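Local coordinates for Oxidored_FMN domain-containing protein ([Pseudomonas] geniculata N1, PDB 6L6J) that probably acts as a flavin-dependent 6-hydroxypseudooxynicotine amine oxidase, binding FMN, a [4Fe-4S] cluster and ADP, at residues A403-A408 / D444-Q449; S437-V442 / D529-A534; E496-C501 / V613-G618; M533-A538 / N572-A577; V595-L600 / N606-D611. All coordinates share one frame; numbering follows the deposited sequence.

Interaction 1: residues A403-A408 / D444-Q449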
# COMPACT_ATOMS: atom_id res chain seq x y z
N ALA A 403 7.64 6.84 18.71
CA ALA A 403 8.50 6.49 19.88
C ALA A 403 7.74 6.73 21.20
O ALA A 403 7.63 5.78 22.00
CB ALA A 403 9.77 7.30 19.83
N ALA A 404 7.22 7.96 21.39
CA ALA A 404 6.43 8.39 22.57
C ALA A 404 5.26 7.42 22.75
O ALA A 404 5.20 6.77 23.80
CB ALA A 404 5.94 9.80 22.41
N HIS A 405 4.43 7.28 21.72
CA HIS A 405 3.30 6.32 21.72
C HIS A 405 3.79 4.97 22.23
O HIS A 405 3.19 4.46 23.20
CB HIS A 405 2.64 6.24 20.35
CG HIS A 405 1.37 5.47 20.34
ND1 HIS A 405 0.59 5.32 21.46
CD2 HIS A 405 0.73 4.81 19.35
CE1 HIS A 405 -0.48 4.60 21.16
NE2 HIS A 405 -0.41 4.28 19.86
N THR A 406 4.85 4.41 21.63
CA THR A 406 5.33 3.03 21.90
C THR A 406 5.81 2.91 23.36
O THR A 406 5.35 2.00 24.06
CB THR A 406 6.42 2.59 20.91
OG1 THR A 406 5.89 2.70 19.58
CG2 THR A 406 6.88 1.18 21.14
N LEU A 407 6.67 3.83 23.80
CA LEU A 407 7.17 3.89 25.20
C LEU A 407 5.98 4.07 26.16
O LEU A 407 5.88 3.29 27.13
CB LEU A 407 8.19 5.03 25.32
CG LEU A 407 9.44 4.87 24.46
CD1 LEU A 407 10.22 6.17 24.39
CD2 LEU A 407 10.32 3.74 24.99
N ALA A 408 5.09 5.03 25.89
CA ALA A 408 3.87 5.29 26.70
C ALA A 408 3.12 3.98 26.94
O ALA A 408 2.78 3.72 28.12
CB ALA A 408 2.97 6.32 26.05
N ASP A 444 -2.77 12.44 13.67
CA ASP A 444 -4.02 12.39 14.48
C ASP A 444 -4.07 11.10 15.31
O ASP A 444 -4.12 11.20 16.55
CB ASP A 444 -5.28 12.55 13.62
CG ASP A 444 -5.33 13.86 12.85
OD1 ASP A 444 -4.54 14.78 13.19
OD2 ASP A 444 -6.16 13.95 11.92
N TYR A 445 -4.03 9.93 14.67
CA TYR A 445 -3.99 8.61 15.36
C TYR A 445 -3.09 8.66 16.62
O TYR A 445 -3.51 8.21 17.68
CB TYR A 445 -3.48 7.48 14.47
CG TYR A 445 -3.36 6.20 15.25
CD1 TYR A 445 -4.48 5.58 15.75
CD2 TYR A 445 -2.12 5.66 15.57
CE1 TYR A 445 -4.39 4.43 16.51
CE2 TYR A 445 -2.00 4.50 16.33
CZ TYR A 445 -3.14 3.89 16.80
OH TYR A 445 -3.08 2.77 17.55
N ARG A 446 -1.89 9.20 16.50
CA ARG A 446 -0.88 9.13 17.59
C ARG A 446 -1.16 10.20 18.64
O ARG A 446 -1.04 9.89 19.84
CB ARG A 446 0.53 9.22 16.99
CG ARG A 446 0.97 7.95 16.29
CD ARG A 446 2.22 8.08 15.43
NE ARG A 446 2.50 6.77 14.87
CZ ARG A 446 1.79 6.18 13.92
NH1 ARG A 446 0.77 6.82 13.36
NH2 ARG A 446 2.10 4.97 13.51
N VAL A 447 -1.53 11.41 18.23
CA VAL A 447 -1.89 12.49 19.20
C VAL A 447 -3.08 12.02 20.05
O VAL A 447 -2.97 12.11 21.30
CB VAL A 447 -2.20 13.82 18.49
CG1 VAL A 447 -2.75 14.86 19.46
CG2 VAL A 447 -0.97 14.35 17.77
N GLY A 448 -4.14 11.53 19.40
CA GLY A 448 -5.39 11.14 20.06
C GLY A 448 -5.20 10.03 21.08
O GLY A 448 -5.89 10.04 22.11
N GLN A 449 -4.28 9.11 20.81
CA GLN A 449 -3.90 8.02 21.75
C GLN A 449 -3.02 8.57 22.87
O GLN A 449 -3.22 8.14 24.02
CB GLN A 449 -3.18 6.92 20.98
CG GLN A 449 -4.10 6.20 20.01
CD GLN A 449 -5.14 5.44 20.76
OE1 GLN A 449 -4.83 4.75 21.73
NE2 GLN A 449 -6.39 5.57 20.33
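His405 bridges the gap to helix 441-450 almost alone, its imidazole lodged beside Tyr445, Arg446 and Gln449. Its CG stands anti to the backbone N (chi1 -170°), which carries the ring across toward helix 441-450. His405 CE1 comes up to Gln449 CB at 3.6 Å, approaching obliquely. The phenol oxygen of Tyr445 sits at the imidazole edge, close to its plane; Tyr445 OH and His405 NE2 are 3.8 Å apart, too far for a hydrogen bond. The two rings are steeply inclined, at 76°, with centroids 5.7 Å apart. Helix 398-410 follows the glycine-rich turn of the Rossmann-type nucleotide-binding fold, whose backbone amides meet ADP, and here it lies against helix 441-450; the axes of 403-408 and 444-449 approach to 10.0 Å at 39°. Replacing His405 with an alanine would probably leave a gap between the helices and take away the lateral support of the Tyr445 ring. Arg446 adds its CG, 4.4 Å from His405 CD2, while its guanidinium turns elsewhere, to Glu402 and Gln364 O. The amide of Gln449 likewise has its partner outside, NE2 bonding to Asp340.

Interaction 2: residues S437-V442 / D529-A534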
# COMPACT_ATOMS: atom_id res chain seq x y z
N SER A 437 -3.88 15.09 2.12
CA SER A 437 -4.71 15.36 3.32
C SER A 437 -4.77 14.14 4.24
O SER A 437 -4.53 14.33 5.45
CB SER A 437 -6.09 15.81 2.94
OG SER A 437 -6.76 16.27 4.08
N ALA A 438 -5.13 12.97 3.70
CA ALA A 438 -5.25 11.69 4.45
C ALA A 438 -3.97 11.36 5.24
O ALA A 438 -4.07 10.66 6.23
CB ALA A 438 -5.56 10.57 3.50
N TRP A 439 -2.78 11.83 4.83
CA TRP A 439 -1.50 11.47 5.50
C TRP A 439 -1.44 12.11 6.90
O TRP A 439 -0.55 11.72 7.67
CB TRP A 439 -0.27 11.81 4.64
CG TRP A 439 -0.24 11.10 3.31
CD1 TRP A 439 -1.28 10.51 2.63
CD2 TRP A 439 0.90 10.94 2.46
NE1 TRP A 439 -0.86 9.99 1.44
CE2 TRP A 439 0.47 10.26 1.30
CE3 TRP A 439 2.23 11.34 2.57
CZ2 TRP A 439 1.34 9.97 0.25
CZ3 TRP A 439 3.09 11.06 1.53
CH2 TRP A 439 2.64 10.39 0.39
N GLY A 440 -2.37 13.01 7.22
CA GLY A 440 -2.48 13.62 8.56
C GLY A 440 -2.90 12.61 9.62
O GLY A 440 -2.70 12.87 10.86
N ARG A 441 -3.48 11.48 9.20
CA ARG A 441 -4.00 10.50 10.19
C ARG A 441 -2.80 9.85 10.87
O ARG A 441 -2.96 9.40 12.02
CB ARG A 441 -4.97 9.52 9.53
CG ARG A 441 -6.19 10.19 8.92
CD ARG A 441 -6.81 9.27 7.89
NE ARG A 441 -7.89 9.84 7.09
CZ ARG A 441 -8.54 9.17 6.13
NH1 ARG A 441 -8.21 7.92 5.83
NH2 ARG A 441 -9.50 9.77 5.43
N VAL A 442 -1.63 9.84 10.23
CA VAL A 442 -0.35 9.43 10.90
C VAL A 442 -0.20 10.29 12.18
O VAL A 442 0.15 9.69 13.25
CB VAL A 442 0.87 9.51 9.96
CG1 VAL A 442 2.20 9.61 10.71
CG2 VAL A 442 0.91 8.32 9.00
N ASP A 529 14.20 13.85 -6.65
CA ASP A 529 13.74 13.08 -5.46
C ASP A 529 13.03 11.82 -5.94
O ASP A 529 13.24 10.78 -5.30
CB ASP A 529 12.80 13.91 -4.59
CG ASP A 529 12.07 13.08 -3.56
OD1 ASP A 529 12.65 12.82 -2.50
OD2 ASP A 529 10.93 12.69 -3.85
N TYR A 530 12.20 11.92 -6.99
CA TYR A 530 11.61 10.78 -7.75
C TYR A 530 10.35 10.24 -7.05
O TYR A 530 9.82 9.17 -7.49
CB TYR A 530 12.64 9.64 -7.94
CG TYR A 530 13.78 9.92 -8.88
CD1 TYR A 530 13.97 11.16 -9.47
CD2 TYR A 530 14.71 8.93 -9.17
CE1 TYR A 530 15.02 11.40 -10.35
CE2 TYR A 530 15.79 9.16 -10.01
CZ TYR A 530 15.94 10.40 -10.61
OH TYR A 530 16.97 10.57 -11.48
N TYR A 531 9.85 10.91 -6.01
CA TYR A 531 8.58 10.48 -5.33
C TYR A 531 7.50 11.56 -5.50
O TYR A 531 7.41 12.13 -6.58
CB TYR A 531 8.98 10.01 -3.93
CG TYR A 531 7.92 9.29 -3.16
CD1 TYR A 531 6.78 8.79 -3.76
CD2 TYR A 531 8.03 9.13 -1.79
CE1 TYR A 531 5.77 8.18 -3.03
CE2 TYR A 531 7.05 8.48 -1.05
CZ TYR A 531 5.91 8.01 -1.66
OH TYR A 531 4.93 7.37 -0.94
N TYR A 532 6.75 11.91 -4.47
CA TYR A 532 5.52 12.75 -4.57
C TYR A 532 5.80 14.25 -4.41
O TYR A 532 4.99 15.04 -4.87
CB TYR A 532 4.53 12.33 -3.48
CG TYR A 532 5.06 12.54 -2.08
CD1 TYR A 532 5.78 11.56 -1.43
CD2 TYR A 532 4.81 13.72 -1.39
CE1 TYR A 532 6.23 11.72 -0.14
CE2 TYR A 532 5.26 13.90 -0.10
CZ TYR A 532 5.98 12.90 0.54
OH TYR A 532 6.42 13.08 1.82
N MET A 533 6.88 14.65 -3.73
CA MET A 533 7.04 16.06 -3.28
C MET A 533 7.06 17.02 -4.47
O MET A 533 6.48 18.11 -4.37
CB MET A 533 8.31 16.26 -2.47
CG MET A 533 8.49 17.70 -1.99
SD MET A 533 7.04 18.41 -1.15
CE MET A 533 7.32 17.87 0.53
N ALA A 534 7.69 16.65 -5.57
CA ALA A 534 7.79 17.54 -6.75
C ALA A 534 6.46 17.56 -7.50
O ALA A 534 6.09 18.65 -7.97
CB ALA A 534 8.94 17.13 -7.64
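Trp439 and Tyr532 meet across a backbone gap of 12.3 Å between their CA atoms, bridged entirely by aromatic side chains. The benzo edge of Trp439 points into one face of the Tyr532 ring, a T-shaped (edge-to-face) pair with planes at 73° and centroids 4.8 Å apart. Trp439 CZ3 does most of the touching, 3.6 Å from Tyr532 CZ and displaced toward the rim of the phenol, while Trp439 CH2 lies 3.8 Å from Tyr532 CD1. With CG between the backbone N and the carbonyl carbon (chi1 62°), the crowded position, the Tyr532 ring is brought up to the indole. The pair joins the Rossmann-like domain to the second alpha/beta domain of this flavoprotein family; an Asx turn, Asp529 OD2 taking Tyr531 N at 3.0 Å, lies just ahead. Tyr531 comes in more loosely, its OH 4.0 Å from Trp439 CH2, and its ring has Tyr532 CD1 over one face. Tyr532 OH hydrogen-bonds to Glu430, and its side chain touches Arg426, which binds ADP. With an alanine at Tyr532, the indole edge would probably lose the face it packs on and Glu430 a hydroxyl partner. The Trp439 side chain is also about 4 Å from that of Cys347, an iron-sulfur cluster ligand.

Interaction 3: residues E496-C501 / V613-G618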
# COMPACT_ATOMS: atom_id res chain seq x y z
N GLU A 496 27.63 18.80 -7.04
CA GLU A 496 28.07 20.22 -7.07
C GLU A 496 26.86 21.13 -7.24
O GLU A 496 25.96 20.84 -8.05
CB GLU A 496 29.07 20.43 -8.21
CG GLU A 496 30.48 19.93 -7.90
CD GLU A 496 31.20 20.70 -6.80
OE1 GLU A 496 31.13 21.96 -6.79
OE2 GLU A 496 31.82 20.05 -5.95
N PRO A 497 26.81 22.26 -6.50
CA PRO A 497 25.78 23.28 -6.70
C PRO A 497 25.47 23.56 -8.17
O PRO A 497 26.39 23.69 -8.95
CB PRO A 497 26.41 24.53 -6.06
CG PRO A 497 27.27 23.97 -4.93
CD PRO A 497 27.77 22.64 -5.45
N ILE A 498 24.19 23.65 -8.53
CA ILE A 498 23.78 24.08 -9.89
C ILE A 498 24.07 25.58 -10.01
O ILE A 498 23.67 26.37 -9.16
CB ILE A 498 22.30 23.78 -10.21
CG1 ILE A 498 21.94 22.32 -9.97
CG2 ILE A 498 21.98 24.21 -11.64
CD1 ILE A 498 20.48 22.00 -10.25
N PRO A 499 24.79 25.99 -11.07
CA PRO A 499 24.98 27.42 -11.36
C PRO A 499 23.66 28.20 -11.37
O PRO A 499 22.72 27.83 -12.08
CB PRO A 499 25.67 27.42 -12.73
CG PRO A 499 26.40 26.07 -12.80
CD PRO A 499 25.52 25.12 -12.01
N GLY A 500 23.61 29.26 -10.56
CA GLY A 500 22.47 30.19 -10.50
C GLY A 500 21.45 29.77 -9.47
O GLY A 500 20.40 30.45 -9.34
N CYS A 501 21.74 28.68 -8.74
CA CYS A 501 20.86 28.15 -7.65
C CYS A 501 20.61 29.21 -6.57
O CYS A 501 19.59 29.10 -5.90
CB CYS A 501 21.43 26.89 -7.02
SG CYS A 501 23.01 27.16 -6.18
N VAL A 613 11.63 28.73 -10.27
CA VAL A 613 12.31 27.40 -10.36
C VAL A 613 12.19 26.74 -8.99
O VAL A 613 12.68 27.38 -8.02
CB VAL A 613 13.79 27.55 -10.76
CG1 VAL A 613 14.54 26.23 -10.63
CG2 VAL A 613 13.94 28.13 -12.16
N VAL A 614 11.58 25.56 -8.89
CA VAL A 614 11.60 24.81 -7.60
C VAL A 614 12.54 23.61 -7.78
O VAL A 614 12.28 22.76 -8.67
CB VAL A 614 10.20 24.41 -7.09
CG1 VAL A 614 10.25 24.03 -5.62
CG2 VAL A 614 9.17 25.51 -7.30
N LEU A 615 13.63 23.60 -7.00
CA LEU A 615 14.57 22.46 -6.89
C LEU A 615 14.08 21.48 -5.82
O LEU A 615 14.03 21.85 -4.64
CB LEU A 615 15.97 23.01 -6.58
CG LEU A 615 16.57 23.94 -7.64
CD1 LEU A 615 17.89 24.53 -7.16
CD2 LEU A 615 16.77 23.24 -8.97
N VAL A 616 13.70 20.27 -6.24
CA VAL A 616 13.30 19.13 -5.36
C VAL A 616 14.32 18.00 -5.57
O VAL A 616 14.09 17.15 -6.47
CB VAL A 616 11.86 18.65 -5.64
CG1 VAL A 616 11.27 17.95 -4.43
CG2 VAL A 616 10.93 19.78 -6.07
N THR A 617 15.42 18.01 -4.79
CA THR A 617 16.62 17.15 -5.03
C THR A 617 17.06 16.37 -3.78
O THR A 617 17.92 15.50 -3.91
CB THR A 617 17.78 17.99 -5.60
OG1 THR A 617 18.15 18.94 -4.61
CG2 THR A 617 17.42 18.69 -6.89
N GLY A 618 16.49 16.64 -2.61
CA GLY A 618 16.83 15.86 -1.41
C GLY A 618 16.67 16.67 -0.14
O GLY A 618 16.25 17.86 -0.24
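Leu615 reaches from its strand toward Ile498 and Cys501 of the loop 496-501, and both of its methyls find a partner there. From CB the chain goes to a CG anti to the carbonyl carbon (chi1 -61°), so the isobutyl group leans to the side of its own backbone N. CB and CG form the stem, and the branches do the touching. CD1, which continues the chain outward with chi2 at 175°, ends 4.3 Å from Cys501 CB; the methylene is what it meets, while the sulfur is turned away from it. CD2 ends 4.1 Å from Ile498 CD1, the far methyl of an extended isoleucine arm. The contact is thus three apolar side chains meeting loosely, with no hydrogen bond across it, and it buries a modest 107 Å².

Ile498 and Cys501 can both serve Leu615 because they are the first and last residues of a type II beta turn. Cys501 N bonds back to Ile498 O at 3.0 Å, and Gly500 takes the positive phi (91°) of the third position. The loop is further tied by backbone bonds from Ile498 to Glu488 and from Pro499 to Ile590.

In the fold, the loop lies on one face of the mixed sheet, where Ile498 and Leu615 both pack on Tyr526 of the adjacent parallel strand 522-527 and Ile498 also touches Ile587 of strand 585-590. The alternate residues Val614 and Val616 face the other way, onto helix 533-542.

Interaction 4: residues M533-A538 / N572-A577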
# COMPACT_ATOMS: atom_id res chain seq x y z
N MET A 533 6.88 14.65 -3.73
CA MET A 533 7.04 16.06 -3.28
C MET A 533 7.06 17.02 -4.47
O MET A 533 6.48 18.11 -4.37
CB MET A 533 8.31 16.26 -2.47
CG MET A 533 8.49 17.70 -1.99
SD MET A 533 7.04 18.41 -1.15
CE MET A 533 7.32 17.87 0.53
N ALA A 534 7.69 16.65 -5.57
CA ALA A 534 7.79 17.54 -6.75
C ALA A 534 6.46 17.56 -7.50
O ALA A 534 6.09 18.65 -7.97
CB ALA A 534 8.94 17.13 -7.64
N ALA A 535 5.78 16.41 -7.63
CA ALA A 535 4.49 16.32 -8.36
C ALA A 535 3.46 17.12 -7.56
O ALA A 535 2.58 17.77 -8.16
CB ALA A 535 4.04 14.90 -8.57
N VAL A 536 3.60 17.09 -6.24
CA VAL A 536 2.63 17.78 -5.34
C VAL A 536 2.85 19.29 -5.45
O VAL A 536 1.83 20.02 -5.47
CB VAL A 536 2.72 17.23 -3.90
CG1 VAL A 536 1.86 17.99 -2.92
CG2 VAL A 536 2.35 15.76 -3.86
N VAL A 537 4.09 19.77 -5.55
CA VAL A 537 4.35 21.24 -5.60
C VAL A 537 3.82 21.72 -6.95
O VAL A 537 3.10 22.72 -6.97
CB VAL A 537 5.81 21.66 -5.32
CG1 VAL A 537 6.30 21.17 -3.97
CG2 VAL A 537 6.76 21.23 -6.38
N ALA A 538 4.08 20.97 -8.01
CA ALA A 538 3.60 21.25 -9.38
C ALA A 538 2.09 21.51 -9.33
O ALA A 538 1.65 22.59 -9.76
CB ALA A 538 3.92 20.08 -10.30
N ASN A 572 -1.99 11.59 -15.66
CA ASN A 572 -3.36 12.03 -16.07
C ASN A 572 -3.69 13.36 -15.38
O ASN A 572 -4.20 14.25 -16.06
CB ASN A 572 -4.47 11.04 -15.74
CG ASN A 572 -4.42 9.81 -16.61
OD1 ASN A 572 -3.65 9.75 -17.55
ND2 ASN A 572 -5.22 8.80 -16.26
N SER A 573 -3.39 13.49 -14.09
CA SER A 573 -3.58 14.72 -13.30
C SER A 573 -2.89 15.91 -14.00
O SER A 573 -3.52 16.97 -14.14
CB SER A 573 -3.06 14.52 -11.91
OG SER A 573 -3.23 15.69 -11.13
N MET A 574 -1.64 15.71 -14.42
CA MET A 574 -0.75 16.75 -15.00
C MET A 574 -1.29 17.15 -16.39
O MET A 574 -1.49 18.36 -16.63
CB MET A 574 0.70 16.23 -15.08
CG MET A 574 1.52 16.34 -13.76
SD MET A 574 3.26 15.69 -13.90
CE MET A 574 3.94 16.12 -12.30
N ASN A 575 -1.55 16.17 -17.26
CA ASN A 575 -2.22 16.41 -18.57
C ASN A 575 -3.49 17.25 -18.38
O ASN A 575 -3.71 18.16 -19.19
CB ASN A 575 -2.54 15.10 -19.28
CG ASN A 575 -1.29 14.40 -19.75
OD1 ASN A 575 -0.22 15.02 -19.79
ND2 ASN A 575 -1.39 13.12 -20.05
N GLU A 576 -4.27 16.99 -17.34
CA GLU A 576 -5.59 17.64 -17.15
C GLU A 576 -5.36 19.10 -16.74
O GLU A 576 -6.07 19.97 -17.28
CB GLU A 576 -6.47 16.82 -16.19
CG GLU A 576 -7.00 15.52 -16.82
CD GLU A 576 -7.68 14.52 -15.88
OE1 GLU A 576 -7.97 14.88 -14.70
OE2 GLU A 576 -7.92 13.36 -16.32
N ALA A 577 -4.38 19.35 -15.87
CA ALA A 577 -4.02 20.71 -15.37
C ALA A 577 -3.17 21.48 -16.39
O ALA A 577 -2.84 22.64 -16.13
CB ALA A 577 -3.26 20.57 -14.06
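Just before Met574, which carries the contact with Ala535 and Ala538, the carbonyl oxygen Ser573 O is gripped by two backbone amides. Ala577 N reaches it at 3.1 Å in the usual helical way, and Glu576 N adds a weak second bond. These bonds stay within helix 567-577 and hold the turn from which Met574 extends; nothing polar passes between the helices.

What does cross is one long thioether arm. The Met574 CG is anti to the carbonyl carbon (chi1 -82°), and beyond it the chain is fully extended, with chi2 at 179° and chi3 at 174°. The methyl is thereby carried well out from its own helix, although the side chain does not set out toward the partner. CE settles against Ala535, 3.9 Å from Ala535 CB and 4.0 Å from Ala535 CA. Ala538, one turn further along, offers its CB at 4.4 Å from Met574 CE. The methyl therefore rests on the small side chains of successive turns, where the alanines let it come close to the main chain. The nearest CA atoms, those of Ala538 and Met574, remain 8.4 Å apart.

Helix 533-542 connects parallel strands 522-527 and 547-552, and helix 567-577 connects 547-552 to 580-582, so the contact joins two consecutive beta-alpha-beta crossovers. Met574 also packs on Tyr550 and Ala538 on Val548, both of the shared strand.

With only methyl groups and a helix backbone meeting, and just 84 Å² buried, the association rests on dispersion and exclusion of water, and imposes little directional constraint.

Interaction 5: residues V595-L600 / N606-D611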
# COMPACT_ATOMS: atom_id res chain seq x y z
N VAL A 595 16.23 28.54 -17.69
CA VAL A 595 17.24 27.50 -17.34
C VAL A 595 17.78 26.90 -18.64
O VAL A 595 16.98 26.74 -19.60
CB VAL A 595 16.66 26.41 -16.41
CG1 VAL A 595 15.89 27.03 -15.25
CG2 VAL A 595 15.79 25.43 -17.17
N LYS A 596 19.10 26.64 -18.68
CA LYS A 596 19.73 25.76 -19.69
C LYS A 596 19.58 24.32 -19.19
O LYS A 596 19.84 24.08 -17.98
CB LYS A 596 21.19 26.14 -19.93
CG LYS A 596 21.40 27.42 -20.75
CD LYS A 596 22.85 27.63 -21.17
CE LYS A 596 23.11 29.02 -21.74
NZ LYS A 596 23.16 30.07 -20.68
N VAL A 597 19.11 23.43 -20.07
CA VAL A 597 18.94 21.99 -19.78
C VAL A 597 19.69 21.17 -20.83
O VAL A 597 20.01 21.69 -21.90
CB VAL A 597 17.45 21.60 -19.71
CG1 VAL A 597 16.68 22.47 -18.74
CG2 VAL A 597 16.79 21.60 -21.07
N SER A 598 19.96 19.92 -20.51
CA SER A 598 20.65 18.92 -21.36
C SER A 598 19.84 17.63 -21.32
O SER A 598 19.44 17.24 -20.21
CB SER A 598 22.06 18.71 -20.85
OG SER A 598 22.72 17.73 -21.61
N ARG A 599 19.57 17.01 -22.48
CA ARG A 599 19.01 15.64 -22.54
C ARG A 599 20.12 14.62 -22.24
O ARG A 599 21.18 14.74 -22.85
CB ARG A 599 18.37 15.38 -23.91
CG ARG A 599 17.24 14.35 -23.86
CD ARG A 599 16.42 14.41 -25.12
NE ARG A 599 17.27 14.18 -26.27
CZ ARG A 599 16.86 14.23 -27.53
NH1 ARG A 599 15.61 14.52 -27.85
NH2 ARG A 599 17.74 13.99 -28.49
N LEU A 600 19.87 13.68 -21.32
CA LEU A 600 20.90 12.71 -20.84
C LEU A 600 21.33 11.76 -21.97
O LEU A 600 22.52 11.50 -22.07
CB LEU A 600 20.39 11.98 -19.60
CG LEU A 600 20.18 12.88 -18.38
CD1 LEU A 600 19.72 12.08 -17.16
CD2 LEU A 600 21.44 13.67 -18.03
N ASN A 606 19.05 23.02 -24.64
CA ASN A 606 17.77 23.76 -24.76
C ASN A 606 17.74 24.89 -23.74
O ASN A 606 18.35 24.72 -22.67
CB ASN A 606 16.59 22.82 -24.52
CG ASN A 606 15.98 22.35 -25.82
OD1 ASN A 606 16.34 21.30 -26.34
ND2 ASN A 606 15.09 23.17 -26.35
N GLU A 607 17.04 25.98 -24.04
CA GLU A 607 16.66 27.01 -23.04
C GLU A 607 15.14 26.92 -22.82
O GLU A 607 14.39 26.85 -23.81
CB GLU A 607 17.13 28.40 -23.47
CG GLU A 607 18.50 28.78 -22.91
CD GLU A 607 18.66 30.26 -22.56
OE1 GLU A 607 17.81 30.78 -21.81
OE2 GLU A 607 19.63 30.89 -23.04
N MET A 608 14.74 26.88 -21.55
CA MET A 608 13.33 26.97 -21.10
C MET A 608 13.16 28.28 -20.34
O MET A 608 13.93 28.54 -19.40
CB MET A 608 12.95 25.81 -20.18
CG MET A 608 13.14 24.43 -20.81
SD MET A 608 12.49 23.07 -19.78
CE MET A 608 12.59 21.76 -21.01
N ALA A 609 12.17 29.08 -20.73
CA ALA A 609 11.74 30.27 -19.97
C ALA A 609 11.24 29.77 -18.61
O ALA A 609 10.67 28.66 -18.54
CB ALA A 609 10.70 31.02 -20.76
N ALA A 610 11.50 30.53 -17.55
CA ALA A 610 11.12 30.15 -16.18
C ALA A 610 11.23 31.37 -15.26
O ALA A 610 12.36 31.76 -14.93
CB ALA A 610 12.01 29.02 -15.72
N ASP A 611 10.09 31.94 -14.87
CA ASP A 611 10.06 33.11 -13.97
C ASP A 611 10.41 32.63 -12.56
O ASP A 611 11.09 33.38 -11.83
CB ASP A 611 8.72 33.84 -14.11
CG ASP A 611 8.53 34.44 -15.49
OD1 ASP A 611 9.48 35.14 -15.96
OD2 ASP A 611 7.46 34.18 -16.11
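Backbone hydrogen bonds tie Val595 to Met608 and Val597 to Asn606. In the first pair Val595 N gives to Met608 O at 2.9 Å and Met608 N returns to Val595 O at 3.0 Å, the latter nearly straight (173°). In the second, Val597 N reaches Asn606 O at 3.0 Å, but the return bond from Asn606 N to Val597 O is weak. Between them Lys596 and Glu607 form the non-hydrogen-bonded pair, with CA-H...O contacts from Lys596 CA to Asn606 O and from Glu607 CA to Val595 O. This is an antiparallel beta hairpin of strands 594-599 and 605-609; the directions of 595-599 and 606-609 make 137°, some way from exactly antiparallel, and strand 585-590 adds a third strand beyond 594-599. Apolar contacts occupy the face that carries Val595, Val597, Asn606 and Met608. Val597 CG2, placed between its backbone N and carbonyl carbon, meets Asn606 CB at 3.7 Å and Met608 CE at 4.2 Å; Val595 CG2 packs on Met608 CB, and both residues touch Ile524. On the other face Lys596 and Glu607 run alongside each other, their CG atoms 3.9 Å apart. Lys596 NZ and Glu607 OE2 are 4.3 Å apart, beyond a salt bridge, while Glu607 OE1 bonds to Ser594 OG.

Interactions 1 and 2 both draw on helix 441-450 and stand nearest the iron-sulfur cluster and ADP: Arg446 of interaction 1 has its side chain about 9 Å from the cluster and from ADP, and Trp439 of interaction 2 is about 7 Å from the cluster, between nearest atoms. Interaction 2 passes into the second alpha/beta domain, where it shares Met533 and Ala534 with interaction 4, their centres 13 Å apart. Those two residues also pack on Val616 of interaction 3, with Ala534 CB 3.7 Å from Val616 CG2. Interaction 5 continues outward, Val595 CG1 lying 3.8 Å from Val613 CG2 of interaction 3. Interactions 3, 4 and 5 lie away from the known binding sites.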